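Local coordinates for protein cryptochrome DASH, chloroplastic/mitochondrial (Arabidopsis thaliana, PDB 2J4D) that repairs cyclobutane pyrimidine dimers in single-stranded DNA as a folate- and FAD-binding photolyase and may also serve as a blue-light photoreceptor, at residues A[131-145]-A[160-174]. Numbering follows the deposited sequence.
Sequences AKDFGARTVFAHKET and LKRVGNSTKLELIWG
With CG beside the backbone N (chi1 -83°), the His142 ring swings toward the carbonyl of Ile172, and a chi1 of -63° at Thr167 aims its hydroxyl at the carbonyl of Ala136. These two side-chain bonds flank the parallel pairing of strands 138-142 and 168-172, the second of which forms one border of the five-stranded sheet. Thr167 OG1 donates to Ala136 O at 2.7 Å, nearly in line with the C=O bond. Between the two ends run the backbone bonds, Glu170 N to Val139 O being the straightest (2.8 Å, 173°). Ile172 O takes two donors from opposite faces of its carbonyl plane: Lys143 N at 2.8 Å and His142 ND1, longer at 3.3 Å. The far nitrogen of the imidazole, NE2, bonds Asn55 OD1. Replacing His142 by alanine is likely to cost Ile172 O one of its two donors and leave Asn55 OD1 without its NE2 partner.

On the face that also carries His142, the Phe140 ring lies alongside Glu170, whose CB comes 3.4 Å from CD1 of that ring, while Ile172 CD1 meets the ring edge. The opposite face is aliphatic: Val139 CG1 packs on Leu169 CD1 at 3.9 Å, Val139 CG2 on Leu160 CD1, and Ala141 CB on Leu171 CD2. Helix 147-161 covers this side, completing a beta-alpha-beta crossover in the Rossmann-like photolyase domain. The backbone bonds thus set the parallel register, Thr167 and His142 add polar links at its two ends, and donation from both ND1 and NE2 would be consistent with a protonated imidazole.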
ATOM      1  N   ALA A 131     -11.436 -20.073  17.443  1.00 23.00           N
ATOM      2  CA  ALA A 131     -10.452 -20.558  18.408  1.00 25.66           C
ATOM      3  C   ALA A 131     -11.081 -21.599  19.330  1.00 28.70           C
ATOM      4  O   ALA A 131     -10.489 -22.653  19.589  1.00 27.23           O
ATOM      5  CB  ALA A 131      -9.896 -19.401  19.222  1.00 26.08           C
ATOM      6  N   LYS A 132     -12.280 -21.302  19.818  1.00 29.22           N
ATOM      7  CA  LYS A 132     -12.985 -22.226  20.701  1.00 32.45           C
ATOM      8  C   LYS A 132     -13.346 -23.496  19.937  1.00 33.15           C
ATOM      9  O   LYS A 132     -13.079 -24.603  20.392  1.00 35.00           O
ATOM     10  CB  LYS A 132     -14.262 -21.581  21.235  1.00 34.53           C
ATOM     11  CG  LYS A 132     -15.107 -22.506  22.106  1.00 41.95           C
ATOM     12  CD  LYS A 132     -16.393 -21.822  22.548  1.00 45.33           C
ATOM     13  CE  LYS A 132     -17.274 -22.754  23.373  1.00 50.13           C
ATOM     14  NZ  LYS A 132     -16.606 -23.178  24.637  1.00 51.19           N
ATOM     15  N   ASP A 133     -13.954 -23.326  18.771  1.00 31.83           N
ATOM     16  CA  ASP A 133     -14.353 -24.457  17.949  1.00 33.49           C
ATOM     17  C   ASP A 133     -13.221 -25.439  17.651  1.00 35.16           C
ATOM     18  O   ASP A 133     -13.402 -26.653  17.780  1.00 35.48           O
ATOM     19  CB  ASP A 133     -14.949 -23.970  16.624  1.00 35.13           C
ATOM     20  CG  ASP A 133     -16.309 -23.317  16.798  1.00 40.11           C
ATOM     21  OD1 ASP A 133     -16.808 -23.259  17.943  1.00 40.77           O
ATOM     22  OD2 ASP A 133     -16.878 -22.861  15.783  1.00 42.47           O
ATOM     23  N   PHE A 134     -12.059 -24.921  17.261  1.00 30.63           N
ATOM     24  CA  PHE A 134     -10.929 -25.776  16.921  1.00 31.49           C
ATOM     25  C   PHE A 134      -9.891 -25.952  18.020  1.00 31.24           C
ATOM     26  O   PHE A 134      -8.874 -26.612  17.815  1.00 31.71           O
ATOM     27  CB  PHE A 134     -10.272 -25.248  15.645  1.00 29.38           C
ATOM     28  CG  PHE A 134     -11.158 -25.344  14.432  1.00 29.04           C
ATOM     29  CD1 PHE A 134     -11.270 -26.537  13.732  1.00 31.42           C
ATOM     30  CD2 PHE A 134     -11.914 -24.258  14.021  1.00 27.27           C
ATOM     31  CE1 PHE A 134     -12.127 -26.646  12.636  1.00 32.96           C
ATOM     32  CE2 PHE A 134     -12.773 -24.357  12.931  1.00 34.37           C
ATOM     33  CZ  PHE A 134     -12.878 -25.554  12.237  1.00 32.87           C
ATOM     34  N   GLY A 135     -10.152 -25.373  19.186  1.00 32.08           N
ATOM     35  CA  GLY A 135      -9.217 -25.495  20.293  1.00 30.00           C
ATOM     36  C   GLY A 135      -7.832 -24.943  20.001  1.00 32.28           C
ATOM     37  O   GLY A 135      -6.825 -25.508  20.432  1.00 31.27           O
ATOM     38  N   ALA A 136      -7.774 -23.835  19.267  1.00 31.41           N
ATOM     39  CA  ALA A 136      -6.503 -23.205  18.927  1.00 30.46           C
ATOM     40  C   ALA A 136      -5.827 -22.660  20.180  1.00 31.46           C
ATOM     41  O   ALA A 136      -6.473 -22.071  21.031  1.00 31.49           O
ATOM     42  CB  ALA A 136      -6.741 -22.075  17.935  1.00 30.25           C
ATOM     43  N   ARG A 137      -4.522 -22.852  20.301  1.00 33.51           N
ATOM     44  CA  ARG A 137      -3.812 -22.346  21.469  1.00 35.38           C
ATOM     45  C   ARG A 137      -3.446 -20.883  21.259  1.00 34.24           C
ATOM     46  O   ARG A 137      -3.298 -20.119  22.211  1.00 33.00           O
ATOM     47  CB  ARG A 137      -2.520 -23.132  21.690  1.00 40.09           C
ATOM     48  CG  ARG A 137      -2.691 -24.636  21.739  1.00 45.29           C
ATOM     49  CD  ARG A 137      -1.368 -25.309  22.077  1.00 50.77           C
ATOM     50  NE  ARG A 137      -1.498 -26.759  22.146  1.00 56.29           N
ATOM     51  CZ  ARG A 137      -0.498 -27.586  22.437  1.00 60.15           C
ATOM     52  NH1 ARG A 137       0.713 -27.103  22.690  1.00 62.02           N
ATOM     53  NH2 ARG A 137      -0.707 -28.894  22.472  1.00 61.23           N
ATOM     54  N   THR A 138      -3.312 -20.497  19.997  1.00 30.86           N
ATOM     55  CA  THR A 138      -2.904 -19.141  19.673  1.00 26.81           C
ATOM     56  C   THR A 138      -3.507 -18.628  18.373  1.00 23.19           C
ATOM     57  O   THR A 138      -3.990 -19.398  17.543  1.00 20.73           O
ATOM     58  CB  THR A 138      -1.388 -19.089  19.481  1.00 29.31           C
ATOM     59  OG1 THR A 138      -1.025 -20.061  18.491  1.00 35.17           O
ATOM     60  CG2 THR A 138      -0.653 -19.414  20.760  1.00 30.61           C
ATOM     61  N   VAL A 139      -3.487 -17.308  18.226  1.00 20.67           N
ATOM     62  CA  VAL A 139      -3.919 -16.653  16.999  1.00 19.96           C
ATOM     63  C   VAL A 139      -2.732 -15.738  16.699  1.00 19.80           C
ATOM     64  O   VAL A 139      -2.387 -14.877  17.514  1.00 20.29           O
ATOM     65  CB  VAL A 139      -5.177 -15.783  17.177  1.00 20.31           C
ATOM     66  CG1 VAL A 139      -5.464 -15.030  15.869  1.00 20.71           C
ATOM     67  CG2 VAL A 139      -6.372 -16.651  17.554  1.00 20.74           C
ATOM     68  N   PHE A 140      -2.091 -15.963  15.558  1.00 19.83           N
ATOM     69  CA  PHE A 140      -0.943 -15.173  15.122  1.00 18.79           C
ATOM     70  C   PHE A 140      -1.380 -14.152  14.077  1.00 19.25           C
ATOM     71  O   PHE A 140      -2.240 -14.434  13.247  1.00 17.85           O
ATOM     72  CB  PHE A 140       0.117 -16.085  14.491  1.00 21.62           C
ATOM     73  CG  PHE A 140       0.957 -16.822  15.490  1.00 24.12           C
ATOM     74  CD1 PHE A 140       2.023 -16.189  16.117  1.00 26.13           C
ATOM     75  CD2 PHE A 140       0.673 -18.145  15.818  1.00 24.74           C
ATOM     76  CE1 PHE A 140       2.799 -16.865  17.061  1.00 28.04           C
ATOM     77  CE2 PHE A 140       1.441 -18.827  16.758  1.00 26.93           C
ATOM     78  CZ  PHE A 140       2.508 -18.185  17.381  1.00 24.19           C
ATOM     79  N   ALA A 141      -0.777 -12.969  14.121  1.00 19.19           N
ATOM     80  CA  ALA A 141      -1.084 -11.927  13.154  1.00 19.76           C
ATOM     81  C   ALA A 141       0.027 -10.895  13.197  1.00 19.75           C
ATOM     82  O   ALA A 141       0.813 -10.851  14.145  1.00 18.77           O
ATOM     83  CB  ALA A 141      -2.417 -11.268  13.479  1.00 18.74           C
ATOM     84  N   HIS A 142       0.101 -10.075  12.158  1.00 20.20           N
ATOM     85  CA  HIS A 142       1.102  -9.026  12.122  1.00 17.67           C
ATOM     86  C   HIS A 142       0.578  -7.840  12.901  1.00 18.07           C
ATOM     87  O   HIS A 142      -0.617  -7.552  12.884  1.00 16.08           O
ATOM     88  CB  HIS A 142       1.399  -8.620  10.682  1.00 18.84           C
ATOM     89  CG  HIS A 142       2.378  -9.523  10.008  1.00 20.54           C
ATOM     90  ND1 HIS A 142       3.698  -9.606  10.395  1.00 27.84           N
ATOM     91  CD2 HIS A 142       2.230 -10.397   8.986  1.00 15.00           C
ATOM     92  CE1 HIS A 142       4.323 -10.492   9.639  1.00 24.01           C
ATOM     93  NE2 HIS A 142       3.454 -10.987   8.775  1.00 24.63           N
ATOM     94  N   LYS A 143       1.487  -7.159  13.586  1.00 17.85           N
ATOM     95  CA  LYS A 143       1.153  -5.989  14.384  1.00 16.51           C
ATOM     96  C   LYS A 143       0.905  -4.797  13.472  1.00 18.69           C
ATOM     97  O   LYS A 143       1.653  -4.577  12.516  1.00 18.34           O
ATOM     98  CB  LYS A 143       2.322  -5.659  15.314  1.00 18.69           C
ATOM     99  CG  LYS A 143       2.080  -4.474  16.256  1.00 17.18           C
ATOM    100  CD  LYS A 143       1.239  -4.898  17.462  1.00 18.75           C
ATOM    101  CE  LYS A 143       0.919  -3.714  18.367  1.00 18.88           C
ATOM    102  NZ  LYS A 143      -0.053  -2.789  17.714  1.00 17.77           N
ATOM    103  N   GLU A 144      -0.149  -4.039  13.743  1.00 18.77           N
ATOM    104  CA  GLU A 144      -0.414  -2.845  12.950  1.00 19.21           C
ATOM    105  C   GLU A 144      -0.113  -1.633  13.833  1.00 19.85           C
ATOM    106  O   GLU A 144       0.164  -1.784  15.028  1.00 20.14           O
ATOM    107  CB  GLU A 144      -1.856  -2.833  12.446  1.00 17.29           C
ATOM    108  CG  GLU A 144      -2.074  -3.778  11.276  1.00 20.13           C
ATOM    109  CD  GLU A 144      -1.414  -3.292   9.984  1.00 28.92           C
ATOM    110  OE1 GLU A 144      -0.651  -2.302  10.027  1.00 28.10           O
ATOM    111  OE2 GLU A 144      -1.659  -3.903   8.919  1.00 26.04           O
ATOM    112  N   THR A 145      -0.172  -0.435  13.267  1.00 19.66           N
ATOM    113  CA  THR A 145       0.181   0.747  14.047  1.00 19.22           C
ATOM    114  C   THR A 145      -0.870   1.817  14.337  1.00 20.44           C
ATOM    115  O   THR A 145      -0.802   2.468  15.380  1.00 21.24           O
ATOM    116  CB  THR A 145       1.387   1.474  13.404  1.00 22.41           C
ATOM    117  OG1 THR A 145       1.040   1.883  12.074  1.00 19.18           O
ATOM    118  CG2 THR A 145       2.604   0.563  13.344  1.00 22.75           C
ATOM    119  N   LEU A 160     -10.855 -13.237  22.869  1.00 23.41           N
ATOM    120  CA  LEU A 160     -10.215 -14.518  23.153  1.00 27.18           C
ATOM    121  C   LEU A 160     -10.175 -14.808  24.654  1.00 31.91           C
ATOM    122  O   LEU A 160     -10.362 -15.952  25.071  1.00 31.25           O
ATOM    123  CB  LEU A 160      -8.791 -14.537  22.587  1.00 24.50           C
ATOM    124  CG  LEU A 160      -8.699 -14.495  21.058  1.00 23.27           C
ATOM    125  CD1 LEU A 160      -7.258 -14.242  20.635  1.00 23.57           C
ATOM    126  CD2 LEU A 160      -9.202 -15.809  20.478  1.00 24.67           C
ATOM    127  N   LYS A 161      -9.917 -13.778  25.460  1.00 32.24           N
ATOM    128  CA  LYS A 161      -9.872 -13.953  26.908  1.00 37.87           C
ATOM    129  C   LYS A 161     -11.246 -14.307  27.421  1.00 39.90           C
ATOM    130  O   LYS A 161     -11.401 -15.120  28.319  1.00 40.72           O
ATOM    131  CB  LYS A 161      -9.436 -12.670  27.610  1.00 39.96           C
ATOM    132  CG  LYS A 161      -7.955 -12.540  27.772  1.00 47.38           C
ATOM    133  CD  LYS A 161      -7.595 -11.123  28.148  1.00 51.71           C
ATOM    134  CE  LYS A 161      -6.107 -10.894  27.977  1.00 53.57           C
ATOM    135  NZ  LYS A 161      -5.780  -9.447  28.002  1.00 58.69           N
ATOM    136  N   ARG A 162     -12.247 -13.672  26.845  1.00 41.39           N
ATOM    137  CA  ARG A 162     -13.596 -13.915  27.265  1.00 46.23           C
ATOM    138  C   ARG A 162     -14.063 -15.350  26.969  1.00 49.41           C
ATOM    139  O   ARG A 162     -15.167 -15.719  27.364  1.00 51.34           O
ATOM    140  CB  ARG A 162     -14.478 -12.850  26.630  1.00 44.80           C
ATOM    141  CG  ARG A 162     -15.929 -13.168  26.475  1.00 50.66           C
ATOM    142  CD  ARG A 162     -16.676 -11.872  26.218  1.00 52.10           C
ATOM    143  NE  ARG A 162     -16.452 -11.319  24.879  1.00 56.79           N
ATOM    144  CZ  ARG A 162     -15.803 -10.183  24.620  1.00 54.11           C
ATOM    145  NH1 ARG A 162     -15.290  -9.451  25.603  1.00 54.19           N
ATOM    146  NH2 ARG A 162     -15.697  -9.760  23.369  1.00 53.82           N
ATOM    147  N   VAL A 163     -13.252 -16.161  26.280  1.00 52.33           N
ATOM    148  CA  VAL A 163     -13.664 -17.556  26.057  1.00 55.04           C
ATOM    149  C   VAL A 163     -12.706 -18.447  26.834  1.00 57.02           C
ATOM    150  O   VAL A 163     -12.726 -19.667  26.709  1.00 58.23           O
ATOM    151  CB  VAL A 163     -13.689 -18.007  24.541  1.00 53.15           C
ATOM    152  CG1 VAL A 163     -14.562 -17.066  23.719  1.00 53.54           C
ATOM    153  CG2 VAL A 163     -12.278 -18.124  23.976  1.00 52.83           C
ATOM    154  N   GLY A 164     -11.858 -17.826  27.644  1.00 59.04           N
ATOM    155  CA  GLY A 164     -10.926 -18.614  28.433  1.00 61.44           C
ATOM    156  C   GLY A 164      -9.491 -18.112  28.392  1.00 64.15           C
ATOM    157  O   GLY A 164      -9.174 -17.137  27.715  1.00 63.48           O
ATOM    158  N   ASN A 165      -8.788 -18.540  29.112  1.00 56.51           N
ATOM    159  CA  ASN A 165      -7.417 -18.177  28.889  1.00 56.23           C
ATOM    160  C   ASN A 165      -7.159 -19.252  27.861  1.00 54.82           C
ATOM    161  O   ASN A 165      -8.023 -19.391  27.010  1.00 58.53           O
ATOM    162  CB  ASN A 165      -6.710 -18.208  30.249  1.00 57.11           C
ATOM    163  CG  ASN A 165      -7.226 -17.061  31.145  1.00 61.16           C
ATOM    164  OD1 ASN A 165      -7.770 -17.273  32.259  1.00 61.57           O
ATOM    165  ND2 ASN A 165      -7.075 -15.826  30.648  1.00 59.89           N
ATOM    166  N   SER A 166      -6.082 -20.016  27.865  1.00 54.48           N
ATOM    167  CA  SER A 166      -6.057 -21.065  26.847  1.00 52.42           C
ATOM    168  C   SER A 166      -5.826 -20.478  25.427  1.00 50.67           C
ATOM    169  O   SER A 166      -5.116 -21.111  24.634  1.00 54.45           O
ATOM    170  CB  SER A 166      -7.366 -21.878  26.922  1.00 53.28           C
ATOM    171  OG  SER A 166      -7.762 -22.451  25.682  1.00 55.89           O
ATOM    172  N   THR A 167      -6.375 -19.296  25.070  1.00 45.79           N
ATOM    173  CA  THR A 167      -6.058 -18.756  23.723  1.00 43.77           C
ATOM    174  C   THR A 167      -5.473 -17.325  23.732  1.00 41.34           C
ATOM    175  O   THR A 167      -6.135 -16.352  24.092  1.00 41.30           O
ATOM    176  CB  THR A 167      -7.260 -18.784  22.723  1.00 42.96           C
ATOM    177  OG1 THR A 167      -7.669 -20.140  22.468  1.00 46.66           O
ATOM    178  CG2 THR A 167      -6.817 -18.248  21.375  1.00 44.79           C
ATOM    179  N   LYS A 168      -4.224 -17.089  23.308  1.00 45.21           N
ATOM    180  CA  LYS A 168      -3.416 -15.934  23.163  1.00 42.62           C
ATOM    181  C   LYS A 168      -3.241 -15.374  21.775  1.00 37.47           C
ATOM    182  O   LYS A 168      -2.998 -16.104  20.817  1.00 35.36           O
ATOM    183  CB  LYS A 168      -2.067 -16.292  23.787  1.00 45.48           C
ATOM    184  CG  LYS A 168      -1.495 -17.660  23.356  1.00 54.32           C
ATOM    185  CD  LYS A 168      -1.235 -18.558  24.573  1.00 59.14           C
ATOM    186  CE  LYS A 168      -0.958 -20.020  24.187  1.00 61.01           C
ATOM    187  NZ  LYS A 168       0.478 -20.334  23.904  1.00 63.21           N
ATOM    188  N   LEU A 169      -3.373 -14.056  21.691  1.00 33.45           N
ATOM    189  CA  LEU A 169      -3.156 -13.356  20.439  1.00 29.20           C
ATOM    190  C   LEU A 169      -1.671 -12.984  20.412  1.00 28.06           C
ATOM    191  O   LEU A 169      -1.184 -12.287  21.300  1.00 28.10           O
ATOM    192  CB  LEU A 169      -4.001 -12.078  20.356  1.00 25.74           C
ATOM    193  CG  LEU A 169      -3.759 -11.199  19.117  1.00 28.52           C
ATOM    194  CD1 LEU A 169      -4.125 -11.969  17.856  1.00 23.43           C
ATOM    195  CD2 LEU A 169      -4.586  -9.927  19.204  1.00 26.94           C
ATOM    196  N   GLU A 170      -0.958 -13.459  19.399  1.00 24.69           N
ATOM    197  CA  GLU A 170       0.471 -13.182  19.254  1.00 26.54           C
ATOM    198  C   GLU A 170       0.662 -12.272  18.050  1.00 22.77           C
ATOM    199  O   GLU A 170       0.504 -12.728  16.920  1.00 22.48           O
ATOM    200  CB  GLU A 170       1.239 -14.480  18.995  1.00 28.80           C
ATOM    201  CG  GLU A 170       1.167 -15.515  20.100  1.00 41.85           C
ATOM    202  CD  GLU A 170       1.883 -15.068  21.356  1.00 46.40           C
ATOM    203  OE1 GLU A 170       2.756 -14.175  21.256  1.00 49.09           O
ATOM    204  OE2 GLU A 170       1.580 -15.618  22.437  1.00 52.86           O
ATOM    205  N   LEU A 171       1.003 -11.008  18.292  1.00 21.66           N
ATOM    206  CA  LEU A 171       1.202 -10.038  17.211  1.00 21.58           C
ATOM    207  C   LEU A 171       2.686  -9.962  16.865  1.00 21.68           C
ATOM    208  O   LEU A 171       3.529  -9.770  17.735  1.00 21.13           O
ATOM    209  CB  LEU A 171       0.658  -8.667  17.639  1.00 17.52           C
ATOM    210  CG  LEU A 171      -0.851  -8.704  17.946  1.00 19.14           C
ATOM    211  CD1 LEU A 171      -1.307  -7.425  18.602  1.00 17.34           C
ATOM    212  CD2 LEU A 171      -1.620  -8.948  16.655  1.00 21.40           C
ATOM    213  N   ILE A 172       2.998 -10.114  15.584  1.00 22.07           N
ATOM    214  CA  ILE A 172       4.377 -10.117  15.126  1.00 19.54           C
ATOM    215  C   ILE A 172       4.714  -8.870  14.319  1.00 20.36           C
ATOM    216  O   ILE A 172       3.955  -8.480  13.433  1.00 15.93           O
ATOM    217  CB  ILE A 172       4.623 -11.347  14.228  1.00 22.34           C
ATOM    218  CG1 ILE A 172       4.093 -12.609  14.916  1.00 21.67           C
ATOM    219  CG2 ILE A 172       6.096 -11.466  13.882  1.00 21.30           C
ATOM    220  CD1 ILE A 172       4.685 -12.861  16.280  1.00 25.62           C
ATOM    221  N   TRP A 173       5.844  -8.237  14.611  1.00 20.76           N
ATOM    222  CA  TRP A 173       6.211  -7.066  13.830  1.00 21.26           C
ATOM    223  C   TRP A 173       6.628  -7.506  12.431  1.00 23.46           C
ATOM    224  O   TRP A 173       7.339  -8.497  12.265  1.00 26.91           O
ATOM    225  CB  TRP A 173       7.373  -6.291  14.459  1.00 20.58           C
ATOM    226  CG  TRP A 173       7.675  -5.067  13.661  1.00 17.78           C
ATOM    227  CD1 TRP A 173       8.596  -4.938  12.653  1.00 21.88           C
ATOM    228  CD2 TRP A 173       6.951  -3.837  13.700  1.00 20.82           C
ATOM    229  NE1 TRP A 173       8.479  -3.700  12.057  1.00 17.97           N
ATOM    230  CE2 TRP A 173       7.475  -3.006  12.680  1.00 19.96           C
ATOM    231  CE3 TRP A 173       5.901  -3.357  14.496  1.00 19.46           C
ATOM    232  CZ2 TRP A 173       6.984  -1.726  12.436  1.00 16.77           C
ATOM    233  CZ3 TRP A 173       5.410  -2.078  14.252  1.00 21.36           C
ATOM    234  CH2 TRP A 173       5.953  -1.280  13.228  1.00 21.72           C
ATOM    235  N   GLY A 174       6.182  -6.764  11.427  1.00 25.56           N
ATOM    236  CA  GLY A 174       6.546  -7.075  10.054  1.00 30.33           C
ATOM    237  C   GLY A 174       6.415  -5.801   9.246  1.00 31.23           C
ATOM    238  O   GLY A 174       6.570  -4.712   9.783  1.00 36.05           O
TER